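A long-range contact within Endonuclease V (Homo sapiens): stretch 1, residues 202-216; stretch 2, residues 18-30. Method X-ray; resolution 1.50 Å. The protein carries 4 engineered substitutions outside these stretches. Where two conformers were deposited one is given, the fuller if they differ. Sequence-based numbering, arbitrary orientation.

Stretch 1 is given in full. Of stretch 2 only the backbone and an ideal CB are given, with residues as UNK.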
# COMPACT_ATOMS: atom_id res chain seq x y z
N SER A 202 -6.22 3.66 2.58
CA SER A 202 -6.32 5.01 2.07
C SER A 202 -6.00 5.01 0.58
O SER A 202 -5.39 4.07 0.06
CB SER A 202 -5.43 5.98 2.86
OG SER A 202 -4.06 5.58 2.75
N VAL A 203 -6.47 6.06 -0.10
CA VAL A 203 -6.23 6.18 -1.53
C VAL A 203 -4.75 6.45 -1.76
O VAL A 203 -4.16 7.33 -1.13
CB VAL A 203 -7.06 7.33 -2.11
CG1 VAL A 203 -6.63 7.62 -3.55
CG2 VAL A 203 -8.55 7.00 -2.04
N GLY A 204 -4.16 5.71 -2.70
CA GLY A 204 -2.87 6.08 -3.22
C GLY A 204 -3.03 6.99 -4.42
O GLY A 204 -2.65 8.16 -4.39
N HIS A 205 -3.62 6.46 -5.49
CA HIS A 205 -3.71 7.19 -6.75
C HIS A 205 -4.74 6.50 -7.62
O HIS A 205 -4.83 5.27 -7.63
CB HIS A 205 -2.36 7.19 -7.46
CG HIS A 205 -2.33 7.94 -8.76
ND1 HIS A 205 -2.71 9.26 -8.88
CD2 HIS A 205 -1.89 7.56 -9.99
CE1 HIS A 205 -2.54 9.65 -10.13
NE2 HIS A 205 -2.04 8.65 -10.83
N ARG A 206 -5.56 7.30 -8.32
CA ARG A 206 -6.48 6.80 -9.34
C ARG A 206 -7.49 5.79 -8.81
O ARG A 206 -7.88 4.87 -9.52
CB ARG A 206 -5.75 6.26 -10.57
CG ARG A 206 -5.17 7.34 -11.45
CD ARG A 206 -5.32 6.96 -12.90
NE ARG A 206 -4.16 6.25 -13.41
CZ ARG A 206 -4.22 5.24 -14.27
NH1 ARG A 206 -5.40 4.80 -14.70
NH2 ARG A 206 -3.11 4.65 -14.69
N MET A 207 -7.91 5.95 -7.55
CA MET A 207 -9.04 5.18 -7.06
C MET A 207 -9.77 6.00 -6.00
O MET A 207 -9.16 6.81 -5.30
CB MET A 207 -8.58 3.84 -6.47
CG MET A 207 -9.70 2.79 -6.34
SD MET A 207 -9.00 1.13 -6.50
CE MET A 207 -10.48 0.12 -6.65
N SER A 208 -11.08 5.81 -5.92
CA SER A 208 -11.84 6.41 -4.84
C SER A 208 -11.65 5.58 -3.57
O SER A 208 -11.31 4.39 -3.62
CB SER A 208 -13.32 6.50 -5.19
OG SER A 208 -13.90 5.20 -5.21
N LEU A 209 -11.85 6.23 -2.43
CA LEU A 209 -11.68 5.53 -1.16
C LEU A 209 -12.70 4.41 -1.02
O LEU A 209 -12.36 3.30 -0.59
CB LEU A 209 -11.78 6.51 -0.00
CG LEU A 209 -11.69 5.91 1.40
CD1 LEU A 209 -10.36 5.16 1.57
CD2 LEU A 209 -11.83 7.01 2.43
N GLU A 210 -13.95 4.67 -1.40
CA GLU A 210 -14.98 3.63 -1.30
C GLU A 210 -14.60 2.40 -2.11
O GLU A 210 -14.69 1.27 -1.62
CB GLU A 210 -16.33 4.19 -1.77
CG GLU A 210 -17.02 5.10 -0.76
CD GLU A 210 -18.25 5.79 -1.33
OE1 GLU A 210 -18.54 5.59 -2.53
OE2 GLU A 210 -18.91 6.53 -0.58
N ALA A 211 -14.15 2.61 -3.36
CA ALA A 211 -13.77 1.47 -4.20
C ALA A 211 -12.53 0.77 -3.66
O ALA A 211 -12.43 -0.46 -3.72
CB ALA A 211 -13.53 1.94 -5.63
N ALA A 212 -11.56 1.53 -3.16
CA ALA A 212 -10.35 0.94 -2.60
C ALA A 212 -10.68 0.02 -1.43
O ALA A 212 -10.10 -1.06 -1.30
CB ALA A 212 -9.40 2.04 -2.14
N VAL A 213 -11.61 0.43 -0.57
CA VAL A 213 -11.97 -0.39 0.57
C VAL A 213 -12.66 -1.67 0.11
O VAL A 213 -12.40 -2.76 0.63
CB VAL A 213 -12.82 0.43 1.56
CG1 VAL A 213 -13.41 -0.47 2.66
CG2 VAL A 213 -11.97 1.51 2.16
N ARG A 214 -13.56 -1.55 -0.86
CA ARG A 214 -14.24 -2.73 -1.38
C ARG A 214 -13.26 -3.68 -2.05
O ARG A 214 -13.37 -4.90 -1.90
CB ARG A 214 -15.35 -2.31 -2.34
CG ARG A 214 -16.45 -1.53 -1.65
CD ARG A 214 -17.74 -1.58 -2.44
NE ARG A 214 -17.54 -1.35 -3.87
CZ ARG A 214 -17.54 -2.31 -4.79
NH1 ARG A 214 -17.34 -2.00 -6.06
NH2 ARG A 214 -17.74 -3.57 -4.43
N LEU A 215 -12.30 -3.15 -2.82
CA LEU A 215 -11.32 -4.01 -3.45
C LEU A 215 -10.47 -4.73 -2.41
O LEU A 215 -10.18 -5.93 -2.55
CB LEU A 215 -10.39 -3.18 -4.35
CG LEU A 215 -9.24 -3.97 -5.00
CD1 LEU A 215 -9.80 -5.06 -5.89
CD2 LEU A 215 -8.35 -3.01 -5.80
N THR A 216 -10.05 -4.01 -1.37
CA THR A 216 -9.26 -4.66 -0.33
C THR A 216 -10.04 -5.80 0.32
O THR A 216 -9.49 -6.88 0.57
CB THR A 216 -8.84 -3.61 0.71
OG1 THR A 216 -8.10 -2.58 0.05
CG2 THR A 216 -7.93 -4.24 1.76
N UNK A 18 0.48 17.05 -6.33
CA UNK A 18 -0.41 17.77 -7.22
C UNK A 18 -0.92 16.91 -8.36
O UNK A 18 -1.90 17.29 -9.02
CB UNK A 18 0.30 19.00 -7.78
N UNK A 19 -0.28 15.76 -8.61
CA UNK A 19 -0.69 14.84 -9.67
C UNK A 19 -1.55 13.69 -9.17
O UNK A 19 -1.97 12.87 -9.99
CB UNK A 19 0.55 14.28 -10.37
N UNK A 20 -1.80 13.60 -7.86
CA UNK A 20 -2.65 12.53 -7.34
C UNK A 20 -4.08 12.71 -7.84
O UNK A 20 -4.63 13.82 -7.83
CB UNK A 20 -2.62 12.51 -5.81
N UNK A 21 -4.69 11.62 -8.28
CA UNK A 21 -6.08 11.59 -8.74
C UNK A 21 -6.86 10.77 -7.72
O UNK A 21 -6.64 9.57 -7.59
CB UNK A 21 -6.21 11.00 -10.15
N UNK A 22 -7.79 11.41 -7.00
CA UNK A 22 -8.48 10.74 -5.90
C UNK A 22 -9.88 10.27 -6.27
O UNK A 22 -10.77 10.19 -5.41
CB UNK A 22 -8.56 11.68 -4.69
N UNK A 23 -10.09 9.94 -7.54
CA UNK A 23 -11.34 9.42 -8.03
C UNK A 23 -11.05 8.18 -8.86
O UNK A 23 -9.90 7.90 -9.22
CB UNK A 23 -12.10 10.47 -8.84
N UNK A 24 -12.10 7.42 -9.15
CA UNK A 24 -11.95 6.26 -10.00
C UNK A 24 -11.77 6.70 -11.45
O UNK A 24 -12.43 7.63 -11.91
CB UNK A 24 -13.16 5.33 -9.86
N UNK A 25 -10.86 6.03 -12.15
CA UNK A 25 -10.59 6.35 -13.54
C UNK A 25 -10.88 5.20 -14.50
O UNK A 25 -10.85 5.42 -15.72
CB UNK A 25 -9.13 6.78 -13.69
N UNK A 26 -11.17 4.00 -14.00
CA UNK A 26 -11.37 2.83 -14.84
C UNK A 26 -12.77 2.28 -14.63
O UNK A 26 -13.30 2.32 -13.52
CB UNK A 26 -10.32 1.76 -14.54
N UNK A 27 -13.36 1.76 -15.72
CA UNK A 27 -14.70 1.20 -15.64
C UNK A 27 -14.78 0.09 -14.59
O UNK A 27 -15.80 -0.04 -13.89
CB UNK A 27 -15.13 0.66 -17.01
N UNK A 28 -13.73 -0.73 -14.47
CA UNK A 28 -13.81 -1.86 -13.54
C UNK A 28 -13.97 -1.39 -12.10
O UNK A 28 -14.54 -2.11 -11.28
CB UNK A 28 -12.56 -2.74 -13.66
N UNK A 29 -13.48 -0.19 -11.77
CA UNK A 29 -13.56 0.30 -10.41
C UNK A 29 -14.98 0.69 -10.02
O UNK A 29 -15.29 0.76 -8.83
CB UNK A 29 -12.62 1.50 -10.23
N UNK A 30 -15.83 0.96 -11.00
CA UNK A 30 -17.19 1.42 -10.77
C UNK A 30 -18.21 0.29 -10.87
O UNK A 30 -19.41 0.55 -10.89
CB UNK A 30 -17.54 2.52 -11.77

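Positions 18 and 19 have no atom of stretch 1 within 5.5 Å of the ideal CB, so almost any residue would suit; they are Ala 18 and His 19, whose ring leads away.

At position 20 the CA-to-CB bond runs sideways, with the ideal CB 4.5 Å from His 205 ND1. A small or medium apolar side chain fits. In Val 20, CG1 lies 3.6 Å from Gly 204 O.

Position 21 points toward stretch 1, its ideal CB 3.9 Å from His 205 CE1 and 4.0 Å from Arg 206 CG; a compact, probably apolar side chain is favoured. Its backbone bonds in both directions whatever the side chain: N donates to His 205 ND1 (3.1 Å) and O accepts from Arg 206 N (2.6 Å). The residue is Val 21.

Positions 22 and 23 point away, which leaves the choice wide and makes polar residues acceptable. They are Asp 22 and Arg 23.

Position 24 starts sideways, its ideal CB 4.5 Å from Ser 208 N. That amide and the Ser 208 hydroxyl, at the start of a helix, call for a short acceptor; Asp would serve well. Asp 24 accepts from Ser 208 N through OD1 (2.8 Å) and from Ser 208 OG through OD2 (2.8 Å), while Ser 208 OG itself caps Ala 211 N.

Position 25 points toward Arg 206, whose CD is 3.9 Å from the ideal CB, so a small side chain, possibly polar, is suitable. In Thr 25, OG1 lies 3.2 Å from Arg 206 CD.

Position 26 has no close neighbour at its CB, but the Arg 206 guanidinium invites an acid long enough to reach it. Glu 26 bends back, and its OE2 forms a salt bridge with Arg 206 NH1 at 2.7 Å.

Position 28 also lacks a near CB contact, yet Met 207 and Leu 215 offer an apolar surface to a large side chain. Trp 28 extends to it, CZ3 lying 3.7 Å from Met 207 CE.

Position 29 points toward Met 207 CE (4.4 Å from the ideal CB) and Ala 211 CB (4.7 Å). An apolar chain could pack here, but a long donor could also reach Arg 206 O. Gln 29 does so, NE2 donating to Arg 206 O at 2.8 Å.

Positions 27 and 30, the first out of reach and the second pointing away, are undemanding; they are Ala 27 and Arg 30.

Stretch 2 18-30: AHVVDRDTEAWQR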
# COMPACT_ATOMS: atom_id res chain seq x y z
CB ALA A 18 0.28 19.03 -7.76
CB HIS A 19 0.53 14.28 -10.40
CG HIS A 19 1.26 15.31 -11.22
ND1 HIS A 19 2.24 16.12 -10.70
CD2 HIS A 19 1.12 15.67 -12.52
CE1 HIS A 19 2.69 16.93 -11.64
NE2 HIS A 19 2.02 16.67 -12.76
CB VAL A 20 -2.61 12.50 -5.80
CG1 VAL A 20 -3.61 11.47 -5.26
CG2 VAL A 20 -1.24 12.16 -5.30
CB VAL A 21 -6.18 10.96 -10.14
CG1 VAL A 21 -7.64 10.75 -10.53
CG2 VAL A 21 -5.45 11.82 -11.16
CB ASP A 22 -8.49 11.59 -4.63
CG ASP A 22 -9.17 12.92 -4.82
OD1 ASP A 22 -9.27 13.37 -5.98
OD2 ASP A 22 -9.59 13.52 -3.81
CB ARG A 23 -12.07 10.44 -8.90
CG ARG A 23 -11.34 10.74 -10.19
CD ARG A 23 -12.02 11.84 -10.98
NE ARG A 23 -11.26 12.18 -12.17
CZ ARG A 23 -11.35 11.52 -13.32
NH1 ARG A 23 -12.18 10.49 -13.44
NH2 ARG A 23 -10.61 11.89 -14.36
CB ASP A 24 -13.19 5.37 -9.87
CG ASP A 24 -13.34 4.81 -8.47
OD1 ASP A 24 -12.33 4.30 -7.93
OD2 ASP A 24 -14.46 4.91 -7.91
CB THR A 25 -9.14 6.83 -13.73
OG1 THR A 25 -8.23 5.81 -13.33
CG2 THR A 25 -8.87 8.08 -12.90
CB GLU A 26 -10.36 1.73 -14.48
CG GLU A 26 -8.93 2.25 -14.32
CD GLU A 26 -8.44 2.96 -15.56
OE1 GLU A 26 -8.65 2.44 -16.68
OE2 GLU A 26 -7.85 4.05 -15.42
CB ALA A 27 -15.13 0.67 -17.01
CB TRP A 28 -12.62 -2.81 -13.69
CG TRP A 28 -11.26 -2.23 -13.35
CD1 TRP A 28 -10.32 -1.78 -14.24
CD2 TRP A 28 -10.68 -2.08 -12.04
NE1 TRP A 28 -9.20 -1.34 -13.56
CE2 TRP A 28 -9.39 -1.52 -12.22
CE3 TRP A 28 -11.12 -2.37 -10.74
CZ2 TRP A 28 -8.55 -1.22 -11.14
CZ3 TRP A 28 -10.28 -2.08 -9.67
CH2 TRP A 28 -9.00 -1.51 -9.88
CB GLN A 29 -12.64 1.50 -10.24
CG GLN A 29 -11.17 1.18 -10.44
CD GLN A 29 -10.33 2.43 -10.52
OE1 GLN A 29 -10.69 3.37 -11.22
NE2 GLN A 29 -9.21 2.45 -9.79
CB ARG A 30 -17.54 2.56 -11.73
CG ARG A 30 -16.57 3.75 -11.64
CD ARG A 30 -16.96 4.88 -12.58
NE ARG A 30 -16.61 4.60 -13.97
CZ ARG A 30 -15.52 5.07 -14.58
NH1 ARG A 30 -14.67 5.85 -13.92
NH2 ARG A 30 -15.28 4.77 -15.85
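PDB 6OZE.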